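Local coordinates for adherence and virulence protein A (Streptococcus pneumoniae, PDB 6PON), which binds fibronectin and probably helps pneumococci adhere to host tissue as a virulence factor, at residues A86-I91 against V100-S105; I114-I119 against I129-K134. All coordinates share one frame; numbering follows the deposited sequence.

Contact 1: residues A86-I91 against V100-S105; sequences ALIESI and VEITVS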
ATOM      1  N   ALA B  86     -27.496 -29.892 -27.608  1.00 24.52           N
ATOM      2  CA  ALA B  86     -27.239 -30.031 -26.188  1.00 25.96           C
ATOM      3  C   ALA B  86     -27.614 -28.752 -25.441  1.00 27.67           C
ATOM      4  O   ALA B  86     -27.680 -27.660 -26.006  1.00 26.18           O
ATOM      5  CB  ALA B  86     -25.774 -30.387 -25.942  1.00 25.13           C
ATOM      6  N   LEU B  87     -27.882 -28.908 -24.149  1.00 26.66           N
ATOM      7  CA  LEU B  87     -28.169 -27.797 -23.261  1.00 28.10           C
ATOM      8  C   LEU B  87     -26.897 -27.456 -22.493  1.00 25.25           C
ATOM      9  O   LEU B  87     -26.187 -28.349 -22.023  1.00 22.65           O
ATOM     10  CB  LEU B  87     -29.303 -28.147 -22.294  1.00 25.37           C
ATOM     11  CG  LEU B  87     -29.495 -27.147 -21.153  1.00 30.86           C
ATOM     12  CD1 LEU B  87     -30.114 -25.862 -21.685  1.00 31.41           C
ATOM     13  CD2 LEU B  87     -30.323 -27.720 -20.009  1.00 28.90           C
ATOM     14  N   ILE B  88     -26.591 -26.169 -22.398  1.00 25.19           N
ATOM     15  CA  ILE B  88     -25.373 -25.725 -21.734  1.00 21.66           C
ATOM     16  C   ILE B  88     -25.690 -25.539 -20.258  1.00 25.67           C
ATOM     17  O   ILE B  88     -26.444 -24.640 -19.885  1.00 29.72           O
ATOM     18  CB  ILE B  88     -24.825 -24.445 -22.369  1.00 24.88           C
ATOM     19  CG1 ILE B  88     -24.283 -24.766 -23.763  1.00 21.55           C
ATOM     20  CG2 ILE B  88     -23.718 -23.854 -21.506  1.00 26.10           C
ATOM     21  CD1 ILE B  88     -23.882 -23.572 -24.555  1.00 25.95           C
ATOM     22  N   GLU B  89     -25.118 -26.392 -19.413  1.00 22.97           N
ATOM     23  CA  GLU B  89     -25.532 -26.385 -18.017  1.00 25.86           C
ATOM     24  C   GLU B  89     -24.707 -25.445 -17.153  1.00 28.75           C
ATOM     25  O   GLU B  89     -25.267 -24.758 -16.297  1.00 25.73           O
ATOM     26  CB  GLU B  89     -25.491 -27.802 -17.455  1.00 28.10           C
ATOM     27  CG  GLU B  89     -26.757 -28.564 -17.825  1.00 31.32           C
ATOM     28  CD  GLU B  89     -26.719 -30.016 -17.430  1.00 37.01           C
ATOM     29  OE1 GLU B  89     -25.612 -30.549 -17.170  1.00 33.81           O
ATOM     30  OE2 GLU B  89     -27.813 -30.622 -17.381  1.00 37.67           O
ATOM     31  N   SER B  90     -23.396 -25.381 -17.378  1.00 24.81           N
ATOM     32  CA  SER B  90     -22.512 -24.538 -16.594  1.00 22.37           C
ATOM     33  C   SER B  90     -21.281 -24.221 -17.433  1.00 28.38           C
ATOM     34  O   SER B  90     -20.901 -25.002 -18.313  1.00 22.01           O
ATOM     35  CB  SER B  90     -22.094 -25.230 -15.297  1.00 22.04           C
ATOM     36  OG  SER B  90     -21.261 -26.340 -15.589  1.00 21.61           O
ATOM     37  N   ILE B  91     -20.661 -23.065 -17.162  1.00 21.99           N
ATOM     38  CA  ILE B  91     -19.414 -22.680 -17.816  1.00 22.04           C
ATOM     39  C   ILE B  91     -18.468 -22.191 -16.732  1.00 22.77           C
ATOM     40  O   ILE B  91     -18.747 -21.189 -16.066  1.00 25.16           O
ATOM     41  CB  ILE B  91     -19.618 -21.595 -18.890  1.00 24.07           C
ATOM     42  CG1 ILE B  91     -20.534 -22.092 -20.005  1.00 19.97           C
ATOM     43  CG2 ILE B  91     -18.278 -21.164 -19.482  1.00 18.52           C
ATOM     44  CD1 ILE B  91     -20.926 -21.007 -20.965  1.00 19.86           C
ATOM     45  N   VAL B 100     -11.068 -23.959 -19.296  1.00 18.56           N
ATOM     46  CA  VAL B 100     -12.509 -23.759 -19.184  1.00 17.55           C
ATOM     47  C   VAL B 100     -13.229 -25.075 -19.406  1.00 17.27           C
ATOM     48  O   VAL B 100     -12.901 -25.836 -20.325  1.00 18.08           O
ATOM     49  CB  VAL B 100     -13.037 -22.703 -20.171  1.00 21.08           C
ATOM     50  CG1 VAL B 100     -14.536 -22.603 -20.044  1.00 15.35           C
ATOM     51  CG2 VAL B 100     -12.377 -21.364 -19.893  1.00 19.67           C
ATOM     52  N   GLU B 101     -14.233 -25.323 -18.566  1.00 22.17           N
ATOM     53  CA  GLU B 101     -15.058 -26.513 -18.636  1.00 19.52           C
ATOM     54  C   GLU B 101     -16.506 -26.103 -18.850  1.00 23.84           C
ATOM     55  O   GLU B 101     -17.039 -25.252 -18.125  1.00 20.63           O
ATOM     56  CB  GLU B 101     -14.912 -27.364 -17.378  1.00 19.15           C
ATOM     57  CG  GLU B 101     -13.504 -27.941 -17.237  1.00 20.60           C
ATOM     58  CD  GLU B 101     -13.354 -28.855 -16.047  1.00 22.23           C
ATOM     59  OE1 GLU B 101     -14.226 -28.834 -15.160  1.00 27.56           O
ATOM     60  OE2 GLU B 101     -12.363 -29.605 -16.008  1.00 26.20           O
ATOM     61  N   ILE B 102     -17.122 -26.715 -19.856  1.00 20.67           N
ATOM     62  CA  ILE B 102     -18.485 -26.451 -20.265  1.00 20.72           C
ATOM     63  C   ILE B 102     -19.233 -27.761 -20.098  1.00 23.49           C
ATOM     64  O   ILE B 102     -18.974 -28.728 -20.834  1.00 20.22           O
ATOM     65  CB  ILE B 102     -18.565 -25.960 -21.718  1.00 18.93           C
ATOM     66  CG1 ILE B 102     -17.782 -24.659 -21.876  1.00 18.20           C
ATOM     67  CG2 ILE B 102     -20.042 -25.845 -22.144  1.00 15.96           C
ATOM     68  CD1 ILE B 102     -17.579 -24.223 -23.303  1.00 17.10           C
ATOM     69  N   THR B 103     -20.151 -27.803 -19.142  1.00 19.47           N
ATOM     70  CA  THR B 103     -20.938 -29.004 -18.924  1.00 25.12           C
ATOM     71  C   THR B 103     -22.234 -28.905 -19.716  1.00 24.20           C
ATOM     72  O   THR B 103     -22.891 -27.854 -19.743  1.00 22.29           O
ATOM     73  CB  THR B 103     -21.222 -29.225 -17.439  1.00 23.08           C
ATOM     74  OG1 THR B 103     -20.002 -29.104 -16.712  1.00 28.95           O
ATOM     75  CG2 THR B 103     -21.731 -30.610 -17.216  1.00 23.41           C
ATOM     76  N   VAL B 104     -22.576 -30.006 -20.382  1.00 25.59           N
ATOM     77  CA  VAL B 104     -23.744 -30.089 -21.246  1.00 25.35           C
ATOM     78  C   VAL B 104     -24.482 -31.383 -20.961  1.00 26.50           C
ATOM     79  O   VAL B 104     -23.909 -32.381 -20.512  1.00 24.36           O
ATOM     80  CB  VAL B 104     -23.391 -30.047 -22.744  1.00 23.77           C
ATOM     81  CG1 VAL B 104     -22.598 -28.804 -23.065  1.00 23.44           C
ATOM     82  CG2 VAL B 104     -22.633 -31.320 -23.128  1.00 18.70           C
ATOM     83  N   SER B 105     -25.768 -31.356 -21.253  1.00 30.15           N
ATOM     84  CA  SER B 105     -26.602 -32.535 -21.201  1.00 30.00           C
ATOM     85  C   SER B 105     -27.375 -32.612 -22.506  1.00 25.49           C
ATOM     86  O   SER B 105     -27.675 -31.587 -23.128  1.00 26.77           O
ATOM     87  CB  SER B 105     -27.541 -32.496 -19.990  1.00 27.50           C
ATOM     88  OG  SER B 105     -28.246 -31.280 -19.956  1.00 24.35           O
TER
HETATM   89  O   HOH W   1     -18.593 -26.310 -16.121  1.00 24.14           O
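Glu89 and Ser105 meet through their side chains: the Ser105 hydroxyl OG donates to Glu89 OE2 at 2.7 Å, arriving from above the carboxylate plane, 75° out of it. With CG of Glu89 anti to its own carbonyl carbon (chi1 -82°) and the chain extended beyond, the carboxylate reaches across to the partner strand. The other carboxylate oxygen, OE1, accepts a hydrogen bond from Gln115 NE2 on strand 113-121, on the far side of strand 99-107, so both oxygens are held and the group's rotation is probably fixed. Further along the same face, Ser90 OG and Thr103 OG1 lie 3.2 Å apart, and a water hydrogen-bonded to both hydroxyls also donates to Glu101 O over 2.7 Å. What brings Glu89 and Ser90 side by side opposite Thr103 is a classic beta bulge in this antiparallel hairpin. Thr103 O takes a firm bond from Glu89 N at 2.7 Å and a weak one from Ser90 N at 3.5 Å; Thr103 N returns a bond to Ser90 O. Before the bulge, Leu87 and Ser105 form a hydrogen-bonded pair, Leu87 N meeting Ser105 O at 2.9 Å, almost straight at 173°. The opposite face is aliphatic: Ile91 CG2 touches Val100 CG1 at 4.0 Å, and Ile91 CG1 lies 4.2 Å from Ile102 CG1. Helix 5-19 covers this end, placing Val12 and Leu19 on Ile91 and Leu8 on Val100.

Contact 2: residues I114-I119 against I129-K134; sequences IQATLI and ILLVDK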
ATOM      1  N   ILE B 114     -27.794 -38.061 -21.496  1.00 33.10           N
ATOM      2  CA  ILE B 114     -26.342 -38.162 -21.433  1.00 32.13           C
ATOM      3  C   ILE B 114     -25.800 -36.831 -20.926  1.00 31.60           C
ATOM      4  O   ILE B 114     -26.456 -35.792 -21.039  1.00 28.49           O
ATOM      5  CB  ILE B 114     -25.711 -38.507 -22.803  1.00 31.65           C
ATOM      6  CG1 ILE B 114     -26.056 -37.441 -23.845  1.00 31.24           C
ATOM      7  CG2 ILE B 114     -26.197 -39.843 -23.302  1.00 31.85           C
ATOM      8  CD1 ILE B 114     -24.990 -36.381 -23.997  1.00 32.13           C
ATOM      9  N   GLN B 115     -24.580 -36.869 -20.378  1.00 26.42           N
ATOM     10  CA  GLN B 115     -23.861 -35.670 -19.958  1.00 28.98           C
ATOM     11  C   GLN B 115     -22.418 -35.721 -20.452  1.00 26.66           C
ATOM     12  O   GLN B 115     -21.815 -36.792 -20.540  1.00 25.31           O
ATOM     13  CB  GLN B 115     -23.845 -35.502 -18.435  1.00 28.98           C
ATOM     14  CG  GLN B 115     -24.797 -34.437 -17.885  1.00 41.44           C
ATOM     15  CD  GLN B 115     -24.476 -34.009 -16.428  1.00 41.29           C
ATOM     16  OE1 GLN B 115     -23.963 -34.795 -15.624  1.00 44.35           O
ATOM     17  NE2 GLN B 115     -24.769 -32.751 -16.103  1.00 44.64           N
ATOM     18  N   ALA B 116     -21.855 -34.552 -20.753  1.00 23.33           N
ATOM     19  CA  ALA B 116     -20.464 -34.490 -21.175  1.00 22.98           C
ATOM     20  C   ALA B 116     -19.898 -33.124 -20.825  1.00 22.32           C
ATOM     21  O   ALA B 116     -20.635 -32.156 -20.618  1.00 23.86           O
ATOM     22  CB  ALA B 116     -20.320 -34.775 -22.682  1.00 18.25           C
ATOM     23  N   THR B 117     -18.573 -33.050 -20.769  1.00 22.74           N
ATOM     24  CA  THR B 117     -17.869 -31.808 -20.461  1.00 22.69           C
ATOM     25  C   THR B 117     -16.965 -31.448 -21.631  1.00 23.81           C
ATOM     26  O   THR B 117     -16.139 -32.265 -22.055  1.00 23.22           O
ATOM     27  CB  THR B 117     -17.024 -31.935 -19.196  1.00 22.97           C
ATOM     28  OG1 THR B 117     -17.792 -32.543 -18.150  1.00 28.66           O
ATOM     29  CG2 THR B 117     -16.538 -30.549 -18.751  1.00 23.98           C
ATOM     30  N   LEU B 118     -17.126 -30.241 -22.158  1.00 19.13           N
ATOM     31  CA  LEU B 118     -16.270 -29.741 -23.224  1.00 17.46           C
ATOM     32  C   LEU B 118     -15.204 -28.874 -22.570  1.00 18.32           C
ATOM     33  O   LEU B 118     -15.536 -27.897 -21.897  1.00 17.59           O
ATOM     34  CB  LEU B 118     -17.085 -28.959 -24.255  1.00 15.90           C
ATOM     35  CG  LEU B 118     -16.343 -28.324 -25.436  1.00 14.73           C
ATOM     36  CD1 LEU B 118     -15.718 -29.375 -26.336  1.00 12.32           C
ATOM     37  CD2 LEU B 118     -17.281 -27.419 -26.211  1.00 11.12           C
ATOM     38  N   ILE B 119     -13.937 -29.253 -22.733  1.00 18.97           N
ATOM     39  CA  ILE B 119     -12.815 -28.657 -22.014  1.00 16.40           C
ATOM     40  C   ILE B 119     -11.852 -28.034 -23.015  1.00 21.86           C
ATOM     41  O   ILE B 119     -11.411 -28.709 -23.957  1.00 18.59           O
ATOM     42  CB  ILE B 119     -12.053 -29.696 -21.173  1.00 17.33           C
ATOM     43  CG1 ILE B 119     -12.975 -30.447 -20.212  1.00 20.87           C
ATOM     44  CG2 ILE B 119     -10.871 -29.024 -20.455  1.00 15.43           C
ATOM     45  CD1 ILE B 119     -12.261 -31.569 -19.423  1.00 19.22           C
ATOM     46  N   ILE B 129      -8.376 -29.204 -27.078  1.00 22.69           N
ATOM     47  CA  ILE B 129      -9.820 -29.135 -26.892  1.00 21.23           C
ATOM     48  C   ILE B 129     -10.323 -30.564 -26.814  1.00 19.77           C
ATOM     49  O   ILE B 129     -10.017 -31.381 -27.691  1.00 20.01           O
ATOM     50  CB  ILE B 129     -10.523 -28.367 -28.031  1.00 20.55           C
ATOM     51  CG1 ILE B 129     -10.025 -26.918 -28.105  1.00 20.10           C
ATOM     52  CG2 ILE B 129     -12.038 -28.383 -27.853  1.00 17.43           C
ATOM     53  CD1 ILE B 129     -10.538 -26.156 -29.346  1.00 20.20           C
ATOM     54  N   LEU B 130     -11.065 -30.872 -25.752  1.00 17.98           N
ATOM     55  CA  LEU B 130     -11.407 -32.241 -25.413  1.00 17.24           C
ATOM     56  C   LEU B 130     -12.870 -32.300 -25.018  1.00 19.15           C
ATOM     57  O   LEU B 130     -13.389 -31.377 -24.380  1.00 20.82           O
ATOM     58  CB  LEU B 130     -10.530 -32.778 -24.260  1.00 18.04           C
ATOM     59  CG  LEU B 130      -9.010 -32.506 -24.312  1.00 23.54           C
ATOM     60  CD1 LEU B 130      -8.614 -31.185 -23.596  1.00 22.24           C
ATOM     61  CD2 LEU B 130      -8.186 -33.684 -23.790  1.00 21.29           C
ATOM     62  N   LEU B 131     -13.532 -33.377 -25.420  1.00 17.31           N
ATOM     63  CA  LEU B 131     -14.872 -33.714 -24.963  1.00 21.06           C
ATOM     64  C   LEU B 131     -14.756 -34.957 -24.088  1.00 23.03           C
ATOM     65  O   LEU B 131     -14.153 -35.954 -24.489  1.00 21.06           O
ATOM     66  CB  LEU B 131     -15.817 -33.967 -26.143  1.00 19.87           C
ATOM     67  CG  LEU B 131     -17.282 -34.186 -25.741  1.00 22.98           C
ATOM     68  CD1 LEU B 131     -17.966 -32.883 -25.252  1.00 15.73           C
ATOM     69  CD2 LEU B 131     -18.064 -34.843 -26.857  1.00 21.88           C
ATOM     70  N   VAL B 132     -15.286 -34.886 -22.881  1.00 20.09           N
ATOM     71  CA  VAL B 132     -15.086 -35.940 -21.902  1.00 20.88           C
ATOM     72  C   VAL B 132     -16.449 -36.383 -21.416  1.00 20.97           C
ATOM     73  O   VAL B 132     -17.289 -35.540 -21.083  1.00 23.86           O
ATOM     74  CB  VAL B 132     -14.214 -35.465 -20.727  1.00 21.96           C
ATOM     75  CG1 VAL B 132     -14.132 -36.538 -19.664  1.00 21.93           C
ATOM     76  CG2 VAL B 132     -12.847 -35.100 -21.226  1.00 21.93           C
ATOM     77  N   ASP B 133     -16.678 -37.696 -21.385  1.00 25.18           N
ATOM     78  CA  ASP B 133     -17.951 -38.174 -20.871  1.00 27.02           C
ATOM     79  C   ASP B 133     -17.995 -38.019 -19.364  1.00 24.53           C
ATOM     80  O   ASP B 133     -17.057 -38.402 -18.670  1.00 25.13           O
ATOM     81  CB  ASP B 133     -18.207 -39.625 -21.222  1.00 32.03           C
ATOM     82  CG  ASP B 133     -19.509 -40.098 -20.642  1.00 32.11           C
ATOM     83  OD1 ASP B 133     -19.514 -40.543 -19.483  1.00 38.55           O
ATOM     84  OD2 ASP B 133     -20.538 -39.958 -21.325  1.00 36.35           O
ATOM     85  N   LYS B 134     -19.120 -37.513 -18.865  1.00 28.79           N
ATOM     86  CA  LYS B 134     -19.190 -37.037 -17.488  1.00 35.02           C
ATOM     87  C   LYS B 134     -19.183 -38.183 -16.474  1.00 44.92           C
ATOM     88  O   LYS B 134     -18.624 -38.035 -15.377  1.00 44.85           O
ATOM     89  CB  LYS B 134     -20.437 -36.169 -17.322  1.00 34.57           C
ATOM     90  CG  LYS B 134     -20.681 -35.654 -15.925  1.00 38.23           C
ATOM     91  CD  LYS B 134     -19.937 -34.368 -15.675  1.00 37.67           C
ATOM     92  CE  LYS B 134     -20.316 -33.762 -14.336  1.00 34.03           C
ATOM     93  NZ  LYS B 134     -19.443 -32.606 -14.038  1.00 34.70           N
TER
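Strands 113-121 and 128-133 form an antiparallel beta hairpin within a five-stranded meander sheet, and residues 114-119 and 129-134 are paired here in unbroken register. Thr117 with Val132 and Ile119 with Leu130 are the hydrogen-bonded pairs, each closed by two backbone bonds; Ile119 N to Leu130 O, at 2.7 Å, is nearly straight (174°). Between them, Leu118 and Leu131 make a non-hydrogen-bonded pair on the face covered by helix 74-83, whose Leu79, Tyr82 and Leu83 touch Leu131. Leu131 holds CG anti to its backbone N (chi1 -174°), and its CD1 methyl touches both Ala116 CB at 4.0 Å and Leu118 CB at 4.1 Å. Farther along this face, Leu118 CD1 meets Ile129 CG2. On the other face Ile119 CD1 rests against Val132 CG2 at 4.0 Å, and Tyr162 from a loop touches both residues. At the far end Lys134 N donates to Gln115 O over a longer 3.3 Å, from above the carbonyl plane. Asp133 turns OD1 to Ser135 OG and Ser136 N, bonds that hold its carboxylate beside the end of the strand. The Gln115 and Lys134 side chains run alongside each other in the same direction, Gln115 CB 3.6 Å from Lys134 CB. The Gln115 amide sends NE2 to Glu89, while its OE1 packs against the aliphatic part of the lysine, 3.4 Å from Lys134 CG.

Overall arrangement
From the N terminus, the chain first builds helix 5-19, a four-stranded antiparallel sheet and helix 74-83. It then enters strand 87-93 and turns back into strand 99-107, where contact 1 closes a short loop of eight residues. The next turn leads into strand 113-121, and contact 2 closes a loop of nine residues where the chain returns in strand 128-133. The two loops follow in series, neither nested nor crossed, with centres about 8 Å apart. Strands 99-107 and 113-121 are neighbours, so the hairpins join edge to edge, through Leu118 N and Ile102 O among others. Strand 139-142 completes the sheet, while backbone hydrogen bonds from Ala86 and Ile88 to residues 21-24 link the hairpins to the first sheet.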